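Local structure of peptidase M28 (Shewanella amazonensis SB2B, 3IIB) at residues K370-P375 and V387-Q392; H324-E329 and V435-L440. The protein probably acts as a zinc-dependent carboxypeptidase or dipeptidase of the M28 family, with two zinc ions bound in its catalytic domain. All coordinates share one frame; numbering follows the deposited sequence. Where two conformers were deposited one is given.

Along the chain the order is 324-329, 370-375, 387-392, 435-440, so both segments of interaction 1 fall between those of interaction 2. Their centres lie about 12 Å apart. Strand 324-329, paired in parallel with 247-257 in the large sheet, runs beside 387-392 of the small three-stranded sheet, where Ala388 N and Ala327 O are probably hydrogen-bonded at 3.1 Å. Helix 413-432 packs on both strands: Phe426 touches Ala388 as well as Ile326 and Ala328. Interaction 1 approaches the zinc site, whereas interaction 2 fastens the C-terminal tail to the far end of strand 324-329, away from the metals.

Interaction 1. Residues K370-P375 and V387-Q392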
ATOM      1  N   LYS A 370      14.439  -4.005  33.573  1.00  7.70           N
ATOM      2  CA  LYS A 370      13.317  -3.034  33.671  1.00  7.80           C
ATOM      3  C   LYS A 370      12.221  -3.310  32.644  1.00  9.11           C
ATOM      4  O   LYS A 370      11.444  -2.416  32.307  1.00  8.26           O
ATOM      5  CB  LYS A 370      13.867  -1.610  33.500  1.00  9.33           C
ATOM      6  N   ALA A 371      12.141  -4.541  32.144  1.00  7.15           N
ATOM      7  CA  ALA A 371      11.117  -4.890  31.125  1.00  6.49           C
ATOM      8  C   ALA A 371       9.687  -4.708  31.610  1.00  6.81           C
ATOM      9  O   ALA A 371       9.345  -5.071  32.738  1.00  7.28           O
ATOM     10  CB  ALA A 371      11.304  -6.329  30.642  1.00  4.19           C
ATOM     11  N   SER A 372       8.848  -4.198  30.730  1.00  8.36           N
ATOM     12  CA  SER A 372       7.423  -4.093  30.994  0.60  8.30           C
ATOM     13  C   SER A 372       6.696  -5.410  30.739  1.00  8.74           C
ATOM     14  O   SER A 372       5.664  -5.663  31.336  1.00  9.16           O
ATOM     15  CB  SER A 372       6.799  -2.997  30.125  0.60  9.28           C
ATOM     16  OG  SER A 372       6.835  -3.322  28.747  0.60  6.46           O
ATOM     17  N   GLY A 373       7.239  -6.230  29.849  1.00  7.05           N
ATOM     18  CA  GLY A 373       6.525  -7.340  29.278  1.00  5.19           C
ATOM     19  C   GLY A 373       5.588  -6.830  28.194  1.00  7.66           C
ATOM     20  O   GLY A 373       5.197  -5.652  28.156  1.00  6.88           O
ATOM     21  N   GLY A 374       5.205  -7.733  27.314  1.00  5.86           N
ATOM     22  CA  GLY A 374       4.245  -7.412  26.264  1.00  6.07           C
ATOM     23  C   GLY A 374       2.880  -7.063  26.815  1.00  7.81           C
ATOM     24  O   GLY A 374       2.597  -7.228  27.992  1.00  6.58           O
ATOM     25  N   PRO A 375       2.028  -6.551  25.948  1.00  7.01           N
ATOM     26  CA  PRO A 375       0.799  -5.942  26.404  1.00  7.78           C
ATOM     27  C   PRO A 375      -0.045  -6.803  27.333  1.00  7.19           C
ATOM     28  O   PRO A 375      -0.423  -6.354  28.418  1.00  8.88           O
ATOM     29  CB  PRO A 375       0.045  -5.666  25.098  1.00  9.91           C
ATOM     30  CG  PRO A 375       1.036  -5.646  24.068  1.00 13.02           C
ATOM     31  CD  PRO A 375       2.230  -6.390  24.503  1.00  9.76           C
ATOM     32  N   VAL A 387       8.559 -11.190  34.346  1.00  4.04           N
ATOM     33  CA  VAL A 387       8.338 -11.221  32.936  1.00  2.67           C
ATOM     34  C   VAL A 387       9.651 -10.991  32.197  1.00  4.38           C
ATOM     35  O   VAL A 387      10.647 -10.615  32.794  1.00  4.37           O
ATOM     36  CB  VAL A 387       7.284 -10.160  32.462  1.00  2.50           C
ATOM     37  CG1 VAL A 387       5.878 -10.464  33.075  1.00  3.90           C
ATOM     38  CG2 VAL A 387       7.759  -8.720  32.720  1.00  4.26           C
ATOM     39  N   ALA A 388       9.616 -11.274  30.892  1.00  4.38           N
ATOM     40  CA  ALA A 388      10.661 -10.881  29.958  1.00  4.28           C
ATOM     41  C   ALA A 388      10.027 -10.184  28.757  1.00  5.62           C
ATOM     42  O   ALA A 388       8.853 -10.438  28.413  1.00  5.38           O
ATOM     43  CB  ALA A 388      11.483 -12.113  29.504  1.00  3.77           C
ATOM     44  N   SER A 389      10.795  -9.284  28.146  1.00  5.31           N
ATOM     45  CA  SER A 389      10.440  -8.662  26.870  1.00  6.00           C
ATOM     46  C   SER A 389      11.508  -9.103  25.884  1.00  4.06           C
ATOM     47  O   SER A 389      12.690  -8.714  25.983  1.00  3.76           O
ATOM     48  CB  SER A 389      10.425  -7.148  26.976  1.00  8.24           C
ATOM     49  OG  SER A 389       9.293  -6.678  27.698  1.00  8.29           O
ATOM     50  N   LEU A 390      11.080  -9.914  24.932  1.00  5.01           N
ATOM     51  CA  LEU A 390      11.946 -10.437  23.907  1.00  5.90           C
ATOM     52  C   LEU A 390      11.782  -9.458  22.738  1.00  7.04           C
ATOM     53  O   LEU A 390      10.775  -9.462  22.005  1.00  5.76           O
ATOM     54  CB  LEU A 390      11.538 -11.876  23.562  1.00  3.91           C
ATOM     55  CG  LEU A 390      11.839 -12.894  24.683  1.00  6.72           C
ATOM     56  CD1 LEU A 390      10.618 -13.009  25.619  1.00  8.57           C
ATOM     57  CD2 LEU A 390      12.170 -14.262  24.143  1.00  6.97           C
ATOM     58  N   ARG A 391      12.777  -8.595  22.600  1.00  5.81           N
ATOM     59  CA  ARG A 391      12.626  -7.382  21.791  1.00  6.68           C
ATOM     60  C   ARG A 391      12.748  -7.732  20.315  1.00  6.03           C
ATOM     61  O   ARG A 391      13.794  -8.182  19.887  1.00  5.16           O
ATOM     62  CB  ARG A 391      13.718  -6.401  22.153  1.00  5.72           C
ATOM     63  CG  ARG A 391      13.712  -5.941  23.623  1.00  7.39           C
ATOM     64  CD  ARG A 391      12.470  -5.146  23.973  1.00 10.38           C
ATOM     65  NE  ARG A 391      12.530  -4.611  25.339  1.00 10.17           N
ATOM     66  CZ  ARG A 391      11.533  -3.976  25.955  1.00 11.96           C
ATOM     67  NH1 ARG A 391      10.352  -3.797  25.346  1.00 15.27           N
ATOM     68  NH2 ARG A 391      11.710  -3.525  27.199  1.00 10.40           N
ATOM     69  N   GLN A 392      11.689  -7.462  19.540  1.00  4.21           N
ATOM     70  CA  GLN A 392      11.688  -7.670  18.098  1.00  7.00           C
ATOM     71  C   GLN A 392      12.049  -6.403  17.363  1.00  6.23           C
ATOM     72  O   GLN A 392      11.689  -5.325  17.815  1.00  8.27           O
ATOM     73  CB  GLN A 392      10.302  -8.075  17.627  1.00  6.19           C
ATOM     74  CG  GLN A 392       9.840  -9.437  18.132  1.00  5.62           C
ATOM     75  CD  GLN A 392       8.503  -9.793  17.606  1.00  7.38           C
ATOM     76  OE1 GLN A 392       7.443  -9.430  18.187  1.00  7.48           O
ATOM     77  NE2 GLN A 392       8.503 -10.476  16.476  1.00  6.47           N
TER
HETATM   78  O   HOH W   1       9.685  -2.142  28.661  0.70  8.37           O
HETATM   79  O   HOH W   2       8.169  -2.444  26.280  1.00 18.89           O
HETATM   80  O   HOH W   3       6.791 -10.026  26.767  1.00  4.95           O
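The guanidinium of Arg391 reaches across to Ala371, its NH2 nearest to Ala371 CA. One face of this flat group is covered from within its own strand by Ser389 CB, which sits 3.5 Å above the plane and over its centre. In the plane, at the edge, lie two waters. Water 1 accepts from Arg391 NH2 at 2.9 Å and also from Ser372 N, bridging strand and loop; water 2 accepts from Arg391 NH1 and, in one of the two conformers of Ser372, also donates to its OG, a less certain link. NE forms a salt bridge to Asp341, so the group is held both by charge and by solvent. The chain bends at chi2 (-65°), which sets CD; the guanidinium beyond it lies over Ser389 CB.

Strand 387-392, in the M28 peptidase domain, pairs antiparallel with 337-343 and also meets strand 324-329 through Ala388. The touching part of the loop 370-375 runs almost perpendicular (82°) to it. The loop continues toward the metal site: Gly374 lies about 6 Å, side chain to side chain, from Asp331, a ligand of one of the two zinc ions.

Where the two backbones come nearest, Gly373 N gives Ser389 OG a weak hydrogen bond of 3.0 Å, bent to 131° at the hydrogen. Ala371 CB also packs against this OG, at 3.6 Å. Val387 CG2 packs against the Gly373 backbone, 3.8 Å from its N. A beta carbon on Gly373 would come tightly against that methyl, and its positive phi is a conformation that suits glycine. At the following residue the link is through solvent: water 3 accepts from Gly374 N at 2.8 Å and donates to Ala388 O.

Interaction 2. Residues H324-E329 and V435-L440; sequences HYIAAE and VELRPL
Tyr325 and Leu437 form the apolar middle of a mixed contact, flanked by hydrogen bonds, that ties the tail after helix 413-432 to the start of strand 324-329, which pairs with 247-257 in the large sheet. Leu437 CD1 makes a CH-pi contact over one face of the tyrosine ring, 3.6 Å from its centroid and offset toward the rim; the two side chains cross at about a right angle. The same methyl is 3.9 Å from Ile326 CD1. Helix 346-355 touches Leu437 through Ala348 and Val352.

At the ring edge, Tyr325 OH donates to Val435 O at 2.6 Å, in the carbonyl plane and on a lone pair. CB points away from the tail, but CG is anti to the backbone N (chi1 -177°) and the ring beyond it reaches the tail. A phenylalanine here would keep the face for Leu437 but lack the hydroxyl, and would probably leave Val435 O without this donor and the tail less firmly held.

On the other flank, the extended Arg438 side chain brings NH2 to His324 O, 2.9 Å away, with 150° at the hydrogen. Its NE donates to water 4 at 2.8 Å, which lies close to Tyr325 O. Two strand carbonyls thus meet the edge of one guanidinium, one directly and one through a water, and its positive charge would probably polarise them.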
ATOM      1  N   HIS A 324       3.291 -18.751  38.796  1.00  5.13           N
ATOM      2  CA  HIS A 324       3.760 -18.338  37.472  1.00  3.87           C
ATOM      3  C   HIS A 324       5.222 -17.978  37.593  1.00  5.08           C
ATOM      4  O   HIS A 324       5.578 -17.034  38.287  1.00  7.97           O
ATOM      5  CB  HIS A 324       2.973 -17.159  36.921  1.00  3.78           C
ATOM      6  CG  HIS A 324       1.664 -17.553  36.344  1.00  3.72           C
ATOM      7  ND1 HIS A 324       0.714 -18.236  37.077  1.00  5.34           N
ATOM      8  CD2 HIS A 324       1.164 -17.429  35.092  1.00  7.40           C
ATOM      9  CE1 HIS A 324      -0.328 -18.480  36.305  1.00  9.27           C
ATOM     10  NE2 HIS A 324      -0.076 -18.017  35.092  1.00 10.70           N
ATOM     11  N   TYR A 325       6.082 -18.778  37.009  1.00  2.71           N
ATOM     12  CA  TYR A 325       7.512 -18.560  37.144  1.00  2.11           C
ATOM     13  C   TYR A 325       7.929 -17.286  36.389  1.00  5.12           C
ATOM     14  O   TYR A 325       8.616 -16.425  36.936  1.00  4.14           O
ATOM     15  CB  TYR A 325       8.241 -19.793  36.633  1.00  5.51           C
ATOM     16  CG  TYR A 325       9.745 -19.721  36.778  1.00  5.05           C
ATOM     17  CD1 TYR A 325      10.352 -19.655  38.035  1.00  5.04           C
ATOM     18  CD2 TYR A 325      10.555 -19.763  35.659  1.00  2.89           C
ATOM     19  CE1 TYR A 325      11.748 -19.597  38.147  1.00  6.62           C
ATOM     20  CE2 TYR A 325      11.957 -19.675  35.774  1.00  2.97           C
ATOM     21  CZ  TYR A 325      12.516 -19.629  37.002  1.00  2.00           C
ATOM     22  OH  TYR A 325      13.890 -19.541  37.064  1.00  4.73           O
ATOM     23  N   ILE A 326       7.513 -17.191  35.126  1.00  3.83           N
ATOM     24  CA  ILE A 326       7.808 -16.046  34.274  1.00  4.89           C
ATOM     25  C   ILE A 326       6.800 -16.041  33.170  1.00  4.28           C
ATOM     26  O   ILE A 326       6.283 -17.104  32.792  1.00  5.09           O
ATOM     27  CB  ILE A 326       9.241 -16.098  33.723  1.00  5.14           C
ATOM     28  CG1 ILE A 326       9.635 -14.747  33.100  1.00  4.61           C
ATOM     29  CG2 ILE A 326       9.385 -17.234  32.706  1.00  4.78           C
ATOM     30  CD1 ILE A 326      11.174 -14.490  33.098  1.00  3.05           C
ATOM     31  N   ALA A 327       6.501 -14.855  32.664  1.00  3.09           N
ATOM     32  CA  ALA A 327       5.597 -14.679  31.539  1.00  3.81           C
ATOM     33  C   ALA A 327       6.218 -13.798  30.452  1.00  5.29           C
ATOM     34  O   ALA A 327       6.942 -12.878  30.785  1.00  3.82           O
ATOM     35  CB  ALA A 327       4.286 -14.021  32.018  1.00  2.59           C
ATOM     36  N   ALA A 328       5.906 -14.069  29.175  1.00  4.45           N
ATOM     37  CA  ALA A 328       6.377 -13.272  28.026  1.00  3.36           C
ATOM     38  C   ALA A 328       5.369 -13.366  26.909  1.00  5.02           C
ATOM     39  O   ALA A 328       4.618 -14.343  26.833  1.00  4.89           O
ATOM     40  CB  ALA A 328       7.768 -13.711  27.514  1.00  2.00           C
ATOM     41  N   GLU A 329       5.323 -12.334  26.082  1.00  5.51           N
ATOM     42  CA  GLU A 329       4.379 -12.275  24.965  1.00  5.05           C
ATOM     43  C   GLU A 329       5.042 -11.762  23.692  1.00  5.80           C
ATOM     44  O   GLU A 329       5.771 -10.770  23.727  1.00  7.03           O
ATOM     45  CB  GLU A 329       3.197 -11.391  25.286  1.00  5.47           C
ATOM     46  CG  GLU A 329       2.268 -11.233  24.104  1.00  8.41           C
ATOM     47  CD  GLU A 329       0.966 -10.498  24.409  1.00  5.66           C
ATOM     48  OE1 GLU A 329       1.044  -9.416  25.022  1.00  6.47           O
ATOM     49  OE2 GLU A 329      -0.132 -11.019  24.030  1.00  6.81           O
ATOM     50  N   VAL A 435      16.938 -20.763  38.835  1.00  5.35           N
ATOM     51  CA  VAL A 435      17.092 -19.421  39.361  1.00  6.03           C
ATOM     52  C   VAL A 435      15.814 -18.992  40.071  1.00  4.60           C
ATOM     53  O   VAL A 435      14.705 -19.130  39.544  1.00  5.20           O
ATOM     54  CB  VAL A 435      17.455 -18.399  38.234  1.00  3.88           C
ATOM     55  CG1 VAL A 435      17.737 -17.007  38.824  1.00  4.47           C
ATOM     56  CG2 VAL A 435      18.680 -18.941  37.409  1.00  2.04           C
ATOM     57  N   GLU A 436      15.996 -18.389  41.241  1.00  3.77           N
ATOM     58  CA  GLU A 436      14.895 -17.767  41.948  1.00  4.09           C
ATOM     59  C   GLU A 436      14.655 -16.395  41.366  1.00  4.35           C
ATOM     60  O   GLU A 436      15.513 -15.535  41.450  1.00  4.43           O
ATOM     61  CB  GLU A 436      15.171 -17.709  43.466  1.00  3.41           C
ATOM     62  CG  GLU A 436      14.117 -16.941  44.213  1.00  6.02           C
ATOM     63  CD  GLU A 436      12.742 -17.550  44.012  1.00  6.35           C
ATOM     64  OE1 GLU A 436      12.566 -18.714  44.406  1.00  9.30           O
ATOM     65  OE2 GLU A 436      11.859 -16.851  43.462  1.00  6.53           O
ATOM     66  N   LEU A 437      13.478 -16.177  40.789  1.00  6.75           N
ATOM     67  CA  LEU A 437      13.186 -14.930  40.087  1.00  4.71           C
ATOM     68  C   LEU A 437      12.493 -13.842  40.933  1.00  6.43           C
ATOM     69  O   LEU A 437      12.364 -12.694  40.499  1.00  4.75           O
ATOM     70  CB  LEU A 437      12.374 -15.203  38.811  1.00  3.84           C
ATOM     71  CG  LEU A 437      12.961 -16.165  37.770  1.00  4.28           C
ATOM     72  CD1 LEU A 437      12.005 -16.151  36.552  1.00  2.58           C
ATOM     73  CD2 LEU A 437      14.422 -15.755  37.399  1.00  2.10           C
ATOM     74  N   ARG A 438      12.084 -14.197  42.137  1.00  4.89           N
ATOM     75  CA  ARG A 438      11.324 -13.317  42.987  1.00  5.23           C
ATOM     76  C   ARG A 438      12.166 -13.003  44.253  1.00  7.32           C
ATOM     77  O   ARG A 438      13.102 -13.748  44.608  1.00  8.11           O
ATOM     78  CB  ARG A 438      10.005 -14.002  43.346  1.00  7.80           C
ATOM     79  CG  ARG A 438       9.087 -14.234  42.177  1.00  4.90           C
ATOM     80  CD  ARG A 438       7.852 -14.899  42.636  1.00  8.45           C
ATOM     81  NE  ARG A 438       6.961 -15.190  41.510  1.00  6.44           N
ATOM     82  CZ  ARG A 438       5.658 -14.931  41.491  1.00  3.76           C
ATOM     83  NH1 ARG A 438       5.069 -14.409  42.550  1.00  5.21           N
ATOM     84  NH2 ARG A 438       4.945 -15.179  40.409  1.00  4.84           N
ATOM     85  N   PRO A 439      11.844 -11.913  44.945  1.00  4.58           N
ATOM     86  CA  PRO A 439      10.853 -10.921  44.627  1.00  8.04           C
ATOM     87  C   PRO A 439      11.341  -9.911  43.608  1.00  8.35           C
ATOM     88  O   PRO A 439      12.542  -9.636  43.514  1.00  6.53           O
ATOM     89  CB  PRO A 439      10.646 -10.223  45.969  1.00 10.64           C
ATOM     90  CG  PRO A 439      12.005 -10.209  46.570  1.00 11.31           C
ATOM     91  CD  PRO A 439      12.589 -11.551  46.168  1.00  9.71           C
ATOM     92  N   LEU A 440      10.409  -9.324  42.856  1.00  9.87           N
ATOM     93  CA  LEU A 440      10.740  -8.251  41.928  1.00  9.07           C
ATOM     94  C   LEU A 440      11.116  -7.007  42.706  1.00 10.79           C
ATOM     95  O   LEU A 440      10.435  -6.664  43.675  1.00 12.43           O
ATOM     96  CB  LEU A 440       9.532  -7.910  41.045  1.00 10.45           C
ATOM     97  CG  LEU A 440       8.976  -9.038  40.191  1.00  7.69           C
ATOM     98  CD1 LEU A 440       7.878  -8.531  39.170  1.00  2.87           C
ATOM     99  CD2 LEU A 440      10.111  -9.733  39.487  1.00  4.95           C
TER
HETATM  100  O   HOH W   4       8.652 -16.727  39.811  1.00  4.83           O